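Local structure of polymeric immunoglobulin receptor (Mus musculus, 4NOF) at residues P26-N31 against S100-K104; K35-K41 against L90-G96; Y60-L66 against V78-T84. The protein probably binds polymeric immunoglobulins and carries them across epithelial cells into secretions, its extracellular part being released as secretory component. All coordinates share one frame; numbering follows the deposited sequence.

Contact 1. Residues P26-N31 against S100-K104; sequences PFKREN and SADKK
D102 pushes its carboxylate into the bend made by K28 and N31, and so ties the loop that follows strand 21-26 to the start of strand 102-111. In the immunoglobulin V-set fold these are the BC loop, equivalent in place to CDR1, and the end of the FG turn, equivalent to CDR3. The hydrogen bonds converge on one oxygen. D102 OD2 accepts from K28 N at 2.8 Å and from N31 ND2 at 2.8 Å, and the two donors come from opposite faces of the carboxylate plane, each standing well out of it. The N31 amide stands nearly perpendicular to that plane, 84° apart. Its ND2 uses both hydrogens: the second goes to S100 O at 2.9 Å, and both acceptors lie close to the amide plane. With OD1 taken by S34 OG, the amide cannot easily flip. Were D102 replaced by an alanine, K28 N and one N-H of N31 would probably lose their shared acceptor, and the short 3-10 turn at 29-31 could shift against the strand.

Packing is lighter. The D102 CB methylene rests on F27 CB at 3.7 Å, while the F27 ring heads off toward A32 and M68. K104, its CG anti to the backbone N (chi1 175°), lays CG on P26 CD at 3.8 Å before its amine runs out to D9 O.

Waters bridge other parts of the gap. P26 O takes one water shared with D102 O and another shared with K103 O. E30 and D102, two like charges, are joined by a water that donates to both, which would probably ease their repulsion: it sits 2.7 Å from E30 OE1 and 2.6 Å from D102 OD1.

Contact 2. Residues K35-K41 against L90-G96; sequences KKSLCKK and LYICQAG
The Y91 ring carries the K40 side chain over one face: K40 CG stands 4.1 Å from the ring centroid and 14° off its normal, a CH-pi contact displaced toward the rim. K40 CG lies anti to the backbone N (chi1 -171°), which sends CD and CE onward across CZ toward the hydroxyl, until NZ turns to A88 O. L38 CD2 reaches the same ring obliquely, 3.9 Å from Y91 CD2. Beyond the ring, Y91 OH bonds back to D87 O, the tyrosine corner of immunoglobulin V-set domains, where strands 36-41 and 90-95 are C and F.

These two strands run antiparallel, and S37-Q94 and C39-I92 are hydrogen-bonded pairs, each closed by two backbone bonds. The ladder is extended at one end by K41 N to L90 O and at the other by G96 N to K35 O, a nearly straight bond of 2.8 Å.

On the face of K36, L38 and K40, L38 CD1 approaches C93 SG, the half of the core disulfide whose mate is C25; K36 CD rests on A95 CB. The other face is partly solvent-facing: K41 CE lies 3.8 Å from I92 CD1, and C39 is disulfide-bonded to C46. There a water links S37 OG to I92 O, 2.8 Å from the hydroxyl and 2.9 Å from the carbonyl oxygen.

Contact 3. Residues Y60-L66 against V78-T84; sequences YIGRAKL and VNISHLT
R63 swings CG anti to its own carbonyl carbon (chi1 -53°) and then bends at chi3 (-69°), which brings the guanidinium alongside the turn at S81. NH1 donates to S81 O at 3.1 Å, nearly end-on to the carbonyl and close to the guanidinium plane. S81 answers in the reverse sense: its N donates to R63 O at 2.8 Å, and with OG held between the backbone N and the carbonyl carbon (chi1 63°), its hydroxyl adds a longer bond of 3.3 Å to R63 O, coming in from the side of the carbonyl.

From here the D-E hairpin of the V-set domain runs on, strand 64-66 against 78-80. K65 and N79 form a hydrogen-bonded pair, N79 N to K65 O being 2.8 Å, while A64-I80 and L66-V78 turn their side chains to the other face, where L66 CG lies 4.0 Å from V78 CG2. R63 NH1 also makes a salt bridge with D87, the familiar V-set arginine-aspartate pair. NH2 lies over one face of the Y60 ring, 3.6 Å above the plane toward its rim, and at the ring's edge I80 CG2 comes to 4.1 Å from Y60 CD2. The N79 side chain, held through ND2 by T22 and N20, lies about 6 Å from a bound N-acetylglucosamine.

In the fold
Contact 2 is the most central, about 5 Å from the chain's centre and without an exposed residue. Contact 1 is largely at the surface, four of its nine touching residues being exposed; contact 3, partly buried, lies on the opposite side of the centre. Contact 1 reaches the larger sheet through strand 102-111, which pairs with 89-95 by D102 O to A95 N and K104 O to C93 N; its other side is the end of strand 21-26 and the loop after it. Contact 3 belongs to the facing sheet and meets contact 2 through L38 against V78 and the paired hydroxyls of Y60 and Y91. Both have antiparallel ladders, longer in contact 2, with an arginine added in contact 3; contact 1 relies on a carboxylate and waters.

Contact 1. Residues P26-N31 against S100-K104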
loop_
_atom_site.group_PDB
_atom_site.type_symbol
_atom_site.label_atom_id
_atom_site.label_comp_id
_atom_site.label_asym_id
_atom_site.label_seq_id
_atom_site.Cartn_x
_atom_site.Cartn_y
_atom_site.Cartn_z
ATOM N N PRO A 26 -2.789 8.541 2.347
ATOM C CA PRO A 26 -3.616 9.750 2.413
ATOM C C PRO A 26 -4.498 9.957 1.202
ATOM O O PRO A 26 -4.162 9.543 0.105
ATOM C CB PRO A 26 -2.593 10.910 2.499
ATOM C CG PRO A 26 -1.243 10.312 2.334
ATOM C CD PRO A 26 -1.369 8.832 2.078
ATOM N N PHE A 27 -5.645 10.602 1.406
ATOM C CA PHE A 27 -6.509 10.978 0.311
ATOM C C PHE A 27 -7.326 12.217 0.689
ATOM O O PHE A 27 -7.307 12.648 1.845
ATOM C CB PHE A 27 -7.424 9.821 -0.104
ATOM C CG PHE A 27 -8.335 9.332 0.980
ATOM C CD1 PHE A 27 -7.915 8.357 1.895
ATOM C CD2 PHE A 27 -9.594 9.865 1.133
ATOM C CE1 PHE A 27 -8.759 7.925 2.925
ATOM C CE2 PHE A 27 -10.452 9.422 2.137
ATOM C CZ PHE A 27 -10.042 8.461 3.040
ATOM N N LYS A 28 -8.086 12.710 -0.288
ATOM C CA LYS A 28 -8.902 13.909 -0.142
ATOM C C LYS A 28 -10.375 13.591 -0.025
ATOM O O LYS A 28 -10.851 12.530 -0.405
ATOM C CB LYS A 28 -8.702 14.842 -1.342
ATOM C CG LYS A 28 -7.258 15.184 -1.644
ATOM C CD LYS A 28 -6.631 16.027 -0.563
ATOM C CE LYS A 28 -5.392 16.730 -1.099
ATOM N NZ LYS A 28 -4.612 17.284 0.034
ATOM N N ARG A 29 -11.126 14.563 0.476
ATOM C CA ARG A 29 -12.568 14.385 0.695
ATOM C C ARG A 29 -13.341 13.887 -0.531
ATOM O O ARG A 29 -14.196 13.014 -0.406
ATOM C CB ARG A 29 -13.171 15.698 1.241
ATOM C CG ARG A 29 -14.545 15.537 1.867
ATOM C CD ARG A 29 -15.030 16.844 2.473
ATOM N NE ARG A 29 -15.393 17.829 1.448
ATOM C CZ ARG A 29 -14.616 18.822 1.009
ATOM N NH1 ARG A 29 -13.385 19.005 1.489
ATOM N NH2 ARG A 29 -15.081 19.647 0.073
ATOM N N GLU A 30 -12.987 14.387 -1.719
ATOM C CA GLU A 30 -13.597 13.982 -2.982
ATOM C C GLU A 30 -13.672 12.441 -3.162
ATOM O O GLU A 30 -14.601 11.921 -3.778
ATOM C CB GLU A 30 -12.814 14.657 -4.150
ATOM C CG GLU A 30 -12.683 13.863 -5.441
ATOM C CD GLU A 30 -11.946 14.622 -6.544
ATOM O OE1 GLU A 30 -10.811 15.091 -6.322
ATOM O OE2 GLU A 30 -12.505 14.732 -7.650
ATOM N N ASN A 31 -12.703 11.724 -2.597
ATOM C CA ASN A 31 -12.616 10.276 -2.758
ATOM C C ASN A 31 -12.964 9.445 -1.535
ATOM O O ASN A 31 -12.839 8.217 -1.561
ATOM C CB ASN A 31 -11.214 9.905 -3.267
ATOM C CG ASN A 31 -11.049 10.251 -4.725
ATOM O OD1 ASN A 31 -11.802 9.763 -5.559
ATOM N ND2 ASN A 31 -10.122 11.122 -5.030
ATOM N N SER A 100 -9.156 11.325 -11.334
ATOM C CA SER A 100 -9.349 12.081 -10.089
ATOM C C SER A 100 -9.003 11.276 -8.822
ATOM O O SER A 100 -9.232 11.744 -7.707
ATOM C CB SER A 100 -10.799 12.513 -9.975
ATOM O OG SER A 100 -11.605 11.385 -10.165
ATOM N N ALA A 101 -8.446 10.089 -9.002
ATOM C CA ALA A 101 -8.056 9.269 -7.838
ATOM C C ALA A 101 -6.915 9.909 -7.049
ATOM O O ALA A 101 -6.031 10.552 -7.613
ATOM C CB ALA A 101 -7.691 7.869 -8.283
ATOM N N ASP A 102 -6.933 9.756 -5.731
ATOM C CA ASP A 102 -5.815 10.214 -4.918
ATOM C C ASP A 102 -4.827 9.057 -4.801
ATOM O O ASP A 102 -5.223 7.967 -4.386
ATOM C CB ASP A 102 -6.297 10.667 -3.544
ATOM C CG ASP A 102 -7.257 11.855 -3.610
ATOM O OD1 ASP A 102 -6.973 12.839 -4.341
ATOM O OD2 ASP A 102 -8.310 11.799 -2.940
ATOM N N LYS A 103 -3.566 9.299 -5.172
ATOM C CA LYS A 103 -2.546 8.250 -5.197
ATOM C C LYS A 103 -1.393 8.672 -4.321
ATOM O O LYS A 103 -1.102 9.877 -4.173
ATOM C CB LYS A 103 -2.056 7.976 -6.618
ATOM C CG LYS A 103 -3.076 7.384 -7.559
ATOM C CD LYS A 103 -2.464 7.302 -8.946
ATOM C CE LYS A 103 -3.470 6.874 -9.981
ATOM N NZ LYS A 103 -2.805 6.598 -11.283
ATOM N N LYS A 104 -0.748 7.696 -3.692
ATOM C CA LYS A 104 0.453 7.933 -2.915
ATOM C C LYS A 104 1.466 6.841 -3.276
ATOM O O LYS A 104 1.156 5.634 -3.194
ATOM C CB LYS A 104 0.161 7.900 -1.411
ATOM C CG LYS A 104 1.384 8.018 -0.487
ATOM C CD LYS A 104 2.033 9.376 -0.564
ATOM C CE LYS A 104 3.370 9.359 0.153
ATOM N NZ LYS A 104 4.055 10.688 0.067
HETATM O O HOH W 1 -4.177 7.225 -1.502
HETATM O O HOH W 2 -2.603 10.948 -1.835
HETATM O O HOH W 3 -8.709 14.677 -4.704
HETATM O O HOH W 4 -11.937 9.362 -8.152
#

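Contact 2. Residues K35-K41 against L90-G96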
loop_
_atom_site.group_PDB
_atom_site.type_symbol
_atom_site.label_atom_id
_atom_site.label_comp_id
_atom_site.label_asym_id
_atom_site.label_seq_id
_atom_site.Cartn_x
_atom_site.Cartn_y
_atom_site.Cartn_z
ATOM N N LYS A 35 -13.533 3.415 -3.610
ATOM C CA LYS A 35 -12.744 2.227 -3.278
ATOM C C LYS A 35 -11.350 2.662 -2.846
ATOM O O LYS A 35 -10.772 3.644 -3.367
ATOM C CB LYS A 35 -12.661 1.281 -4.483
ATOM C CG LYS A 35 -11.936 -0.029 -4.224
ATOM C CD LYS A 35 -12.035 -0.988 -5.416
ATOM C CE LYS A 35 -11.241 -0.453 -6.595
ATOM N NZ LYS A 35 -11.127 -1.452 -7.698
ATOM N N LYS A 36 -10.827 1.958 -1.847
ATOM C CA LYS A 36 -9.488 2.185 -1.335
ATOM C C LYS A 36 -8.688 0.955 -1.660
ATOM O O LYS A 36 -9.170 -0.131 -1.466
ATOM C CB LYS A 36 -9.457 2.368 0.183
ATOM C CG LYS A 36 -10.420 3.405 0.809
ATOM C CD LYS A 36 -10.291 4.763 0.228
ATOM C CE LYS A 36 -11.141 5.778 1.049
ATOM N NZ LYS A 36 -12.593 5.425 1.147
ATOM N N SER A 37 -7.464 1.128 -2.156
ATOM C CA SER A 37 -6.684 -0.036 -2.591
ATOM C C SER A 37 -5.201 0.217 -2.397
ATOM O O SER A 37 -4.742 1.363 -2.365
ATOM C CB SER A 37 -6.958 -0.360 -4.066
ATOM O OG SER A 37 -6.496 0.632 -4.963
ATOM N N LEU A 38 -4.462 -0.884 -2.286
ATOM C CA LEU A 38 -3.010 -0.867 -2.417
ATOM C C LEU A 38 -2.633 -1.840 -3.517
ATOM O O LEU A 38 -3.147 -2.972 -3.558
ATOM C CB LEU A 38 -2.337 -1.285 -1.103
ATOM C CG LEU A 38 -0.801 -1.215 -1.021
ATOM C CD1 LEU A 38 -0.329 0.227 -1.035
ATOM C CD2 LEU A 38 -0.278 -1.958 0.204
ATOM N N CYS A 39 -1.748 -1.403 -4.411
ATOM C CA CYS A 39 -1.206 -2.291 -5.427
ATOM C C CYS A 39 0.320 -2.220 -5.470
ATOM O O CYS A 39 0.929 -1.263 -4.981
ATOM C CB CYS A 39 -1.789 -1.978 -6.801
ATOM S SG CYS A 39 -1.395 -0.363 -7.488
ATOM N N LYS A 40 0.916 -3.263 -6.041
ATOM C CA LYS A 40 2.371 -3.394 -6.097
ATOM C C LYS A 40 2.806 -3.188 -7.531
ATOM O O LYS A 40 2.274 -3.812 -8.449
ATOM C CB LYS A 40 2.832 -4.764 -5.595
ATOM C CG LYS A 40 4.359 -4.853 -5.443
ATOM C CD LYS A 40 4.808 -6.112 -4.757
ATOM C CE LYS A 40 6.273 -6.101 -4.292
ATOM N NZ LYS A 40 7.211 -5.949 -5.389
ATOM N N LYS A 41 3.780 -2.335 -7.742
ATOM C CA LYS A 41 4.283 -2.116 -9.102
ATOM C C LYS A 41 5.091 -3.265 -9.715
ATOM O O LYS A 41 5.938 -3.906 -9.067
ATOM C CB LYS A 41 5.143 -0.879 -9.146
ATOM C CG LYS A 41 4.363 0.396 -8.954
ATOM C CD LYS A 41 4.880 1.508 -9.845
ATOM C CE LYS A 41 5.039 2.788 -9.043
ATOM N NZ LYS A 41 5.290 3.995 -9.868
ATOM N N LEU A 90 8.112 -1.070 -4.998
ATOM C CA LEU A 90 7.188 0.063 -5.074
ATOM C C LEU A 90 5.747 -0.389 -5.027
ATOM O O LEU A 90 5.391 -1.406 -5.627
ATOM C CB LEU A 90 7.379 0.846 -6.384
ATOM C CG LEU A 90 8.702 1.630 -6.464
ATOM C CD1 LEU A 90 8.958 2.089 -7.905
ATOM C CD2 LEU A 90 8.732 2.782 -5.478
ATOM N N TYR A 91 4.938 0.406 -4.318
ATOM C CA TYR A 91 3.500 0.233 -4.200
ATOM C C TYR A 91 2.826 1.581 -4.451
ATOM O O TYR A 91 3.432 2.650 -4.375
ATOM C CB TYR A 91 3.117 -0.233 -2.802
ATOM C CG TYR A 91 3.597 -1.607 -2.380
ATOM C CD1 TYR A 91 4.930 -1.854 -2.034
ATOM C CD2 TYR A 91 2.683 -2.656 -2.228
ATOM C CE1 TYR A 91 5.320 -3.094 -1.618
ATOM C CE2 TYR A 91 3.078 -3.896 -1.778
ATOM C CZ TYR A 91 4.401 -4.124 -1.491
ATOM O OH TYR A 91 4.785 -5.399 -1.035
ATOM N N ILE A 92 1.545 1.517 -4.760
ATOM C CA ILE A 92 0.709 2.700 -4.931
ATOM C C ILE A 92 -0.550 2.536 -4.093
ATOM O O ILE A 92 -1.269 1.520 -4.228
ATOM C CB ILE A 92 0.325 2.975 -6.416
ATOM C CG1 ILE A 92 1.559 3.196 -7.284
ATOM C CG2 ILE A 92 -0.534 4.210 -6.485
ATOM C CD1 ILE A 92 1.233 3.298 -8.777
ATOM N N CYS A 93 -0.781 3.511 -3.223
ATOM C CA CYS A 93 -2.076 3.692 -2.518
ATOM C C CYS A 93 -3.001 4.389 -3.455
ATOM O O CYS A 93 -2.581 5.367 -4.107
ATOM C CB CYS A 93 -1.948 4.660 -1.369
ATOM S SG CYS A 93 -0.860 4.200 -0.043
ATOM N N GLN A 94 -4.255 3.961 -3.499
ATOM C CA GLN A 94 -5.241 4.702 -4.299
ATOM C C GLN A 94 -6.553 4.818 -3.567
ATOM O O GLN A 94 -7.049 3.846 -2.972
ATOM C CB GLN A 94 -5.461 4.024 -5.638
ATOM C CG GLN A 94 -6.280 4.850 -6.628
ATOM C CD GLN A 94 -6.266 4.281 -8.043
ATOM O OE1 GLN A 94 -5.216 4.150 -8.652
ATOM N NE2 GLN A 94 -7.438 3.972 -8.579
ATOM N N ALA A 95 -7.124 6.012 -3.603
ATOM C CA ALA A 95 -8.496 6.188 -3.189
ATOM C C ALA A 95 -9.222 6.735 -4.392
ATOM O O ALA A 95 -8.857 7.783 -4.897
ATOM C CB ALA A 95 -8.600 7.154 -2.033
ATOM N N GLY A 96 -10.222 6.003 -4.851
ATOM C CA GLY A 96 -10.964 6.385 -6.059
ATOM C C GLY A 96 -10.447 5.688 -7.265
ATOM O O GLY A 96 -9.553 4.895 -7.178
HETATM O O HOH W 5 -8.835 2.346 -5.394
HETATM O O HOH W 6 -3.816 1.001 -5.605
HETATM O O HOH W 7 7.289 -3.245 -6.821
#

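Contact 3. Residues Y60-L66 against V78-T84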
loop_
_atom_site.group_PDB
_atom_site.type_symbol
_atom_site.label_atom_id
_atom_site.label_comp_id
_atom_site.label_asym_id
_atom_site.label_seq_id
_atom_site.Cartn_x
_atom_site.Cartn_y
_atom_site.Cartn_z
ATOM N N TYR A 60 -0.691 -12.438 -0.193
ATOM C CA TYR A 60 -0.794 -11.598 0.995
ATOM C C TYR A 60 -1.937 -11.981 1.927
ATOM O O TYR A 60 -2.091 -11.405 2.980
ATOM C CB TYR A 60 -0.978 -10.149 0.588
ATOM C CG TYR A 60 0.197 -9.486 -0.076
ATOM C CD1 TYR A 60 0.389 -9.590 -1.449
ATOM C CD2 TYR A 60 1.093 -8.704 0.652
ATOM C CE1 TYR A 60 1.442 -8.932 -2.089
ATOM C CE2 TYR A 60 2.148 -8.047 0.018
ATOM C CZ TYR A 60 2.330 -8.169 -1.348
ATOM O OH TYR A 60 3.363 -7.515 -2.027
ATOM N N ILE A 61 -2.752 -12.970 1.565
ATOM C CA ILE A 61 -3.895 -13.261 2.419
ATOM C C ILE A 61 -3.400 -13.739 3.789
ATOM O O ILE A 61 -2.365 -14.421 3.903
ATOM C CB ILE A 61 -4.887 -14.262 1.788
ATOM C CG1 ILE A 61 -6.190 -14.257 2.599
ATOM C CG2 ILE A 61 -4.232 -15.608 1.653
ATOM C CD1 ILE A 61 -7.381 -14.927 1.973
ATOM N N GLY A 62 -4.092 -13.277 4.816
ATOM C CA GLY A 62 -3.692 -13.538 6.207
ATOM C C GLY A 62 -2.590 -12.627 6.734
ATOM O O GLY A 62 -2.262 -12.684 7.921
ATOM N N ARG A 63 -2.004 -11.815 5.854
ATOM C CA ARG A 63 -0.886 -10.917 6.204
ATOM C C ARG A 63 -1.190 -9.457 5.986
ATOM O O ARG A 63 -0.470 -8.606 6.496
ATOM C CB ARG A 63 0.376 -11.208 5.366
ATOM C CG ARG A 63 0.845 -12.619 5.361
ATOM C CD ARG A 63 2.253 -12.740 4.783
ATOM N NE ARG A 63 2.414 -12.478 3.365
ATOM C CZ ARG A 63 3.248 -11.556 2.854
ATOM N NH1 ARG A 63 3.952 -10.781 3.658
ATOM N NH2 ARG A 63 3.375 -11.410 1.535
ATOM N N ALA A 64 -2.198 -9.134 5.175
ATOM C CA ALA A 64 -2.518 -7.772 4.839
ATOM C C ALA A 64 -3.892 -7.409 5.396
ATOM O O ALA A 64 -4.835 -8.187 5.315
ATOM C CB ALA A 64 -2.497 -7.563 3.325
ATOM N N LYS A 65 -3.991 -6.221 5.966
ATOM C CA LYS A 65 -5.266 -5.735 6.457
ATOM C C LYS A 65 -5.362 -4.254 6.140
ATOM O O LYS A 65 -4.370 -3.497 6.268
ATOM C CB LYS A 65 -5.389 -5.978 7.957
ATOM C CG LYS A 65 -5.381 -7.455 8.355
ATOM C CD LYS A 65 -6.636 -8.185 7.878
ATOM C CE LYS A 65 -6.660 -9.660 8.282
ATOM N NZ LYS A 65 -5.443 -10.430 7.873
ATOM N N LEU A 66 -6.546 -3.855 5.691
ATOM C CA LEU A 66 -6.814 -2.485 5.300
ATOM C C LEU A 66 -7.846 -1.909 6.262
ATOM O O LEU A 66 -8.893 -2.520 6.464
ATOM C CB LEU A 66 -7.359 -2.432 3.881
ATOM C CG LEU A 66 -7.437 -1.082 3.188
ATOM C CD1 LEU A 66 -7.426 -1.185 1.656
ATOM C CD2 LEU A 66 -8.712 -0.335 3.606
ATOM N N VAL A 78 -2.738 0.243 5.422
ATOM C CA VAL A 78 -2.569 -1.179 5.147
ATOM C C VAL A 78 -1.422 -1.744 5.957
ATOM O O VAL A 78 -0.285 -1.288 5.836
ATOM C CB VAL A 78 -2.327 -1.457 3.649
ATOM C CG1 VAL A 78 -2.153 -2.942 3.421
ATOM C CG2 VAL A 78 -3.494 -0.918 2.823
ATOM N N ASN A 79 -1.727 -2.693 6.837
ATOM C CA ASN A 79 -0.685 -3.364 7.570
ATOM C C ASN A 79 -0.317 -4.596 6.819
ATOM O O ASN A 79 -1.186 -5.355 6.439
ATOM C CB ASN A 79 -1.098 -3.735 9.001
ATOM C CG ASN A 79 0.078 -4.301 9.797
ATOM O OD1 ASN A 79 0.212 -5.500 9.895
ATOM N ND2 ASN A 79 0.967 -3.443 10.271
ATOM N N ILE A 80 0.975 -4.798 6.589
ATOM C CA ILE A 80 1.454 -6.050 6.043
ATOM C C ILE A 80 2.393 -6.689 7.035
ATOM O O ILE A 80 3.395 -6.085 7.423
ATOM C CB ILE A 80 2.173 -5.880 4.679
ATOM C CG1 ILE A 80 1.275 -5.180 3.657
ATOM C CG2 ILE A 80 2.602 -7.224 4.125
ATOM C CD1 ILE A 80 2.018 -4.694 2.460
ATOM N N SER A 81 2.046 -7.895 7.454
ATOM C CA SER A 81 2.868 -8.621 8.435
ATOM C C SER A 81 3.724 -9.727 7.801
ATOM O O SER A 81 3.548 -10.094 6.652
ATOM C CB SER A 81 1.969 -9.208 9.506
ATOM O OG SER A 81 1.076 -10.143 8.959
ATOM N N HIS A 82 4.646 -10.269 8.591
ATOM C CA HIS A 82 5.502 -11.367 8.154
ATOM C C HIS A 82 6.189 -11.045 6.836
ATOM O O HIS A 82 6.158 -11.815 5.883
ATOM C CB HIS A 82 4.677 -12.660 8.035
ATOM C CG HIS A 82 4.035 -13.069 9.326
ATOM N ND1 HIS A 82 2.668 -13.121 9.499
ATOM C CD2 HIS A 82 4.577 -13.378 10.529
ATOM C CE1 HIS A 82 2.396 -13.473 10.746
ATOM N NE2 HIS A 82 3.536 -13.632 11.392
ATOM N N LEU A 83 6.814 -9.877 6.784
ATOM C CA LEU A 83 7.436 -9.422 5.549
ATOM C C LEU A 83 8.468 -10.390 4.994
ATOM O O LEU A 83 9.251 -10.973 5.761
ATOM C CB LEU A 83 8.076 -8.076 5.760
ATOM C CG LEU A 83 7.075 -6.935 5.965
ATOM C CD1 LEU A 83 7.773 -5.708 6.531
ATOM C CD2 LEU A 83 6.397 -6.604 4.653
ATOM N N THR A 84 8.434 -10.556 3.674
ATOM C CA THR A 84 9.384 -11.351 2.899
ATOM C C THR A 84 10.197 -10.475 1.954
ATOM O O THR A 84 9.809 -9.341 1.634
ATOM C CB THR A 84 8.678 -12.405 2.015
ATOM O OG1 THR A 84 7.900 -11.781 0.979
ATOM C CG2 THR A 84 7.786 -13.303 2.860
HETATM O O HOH W 8 -1.327 -7.506 8.912
#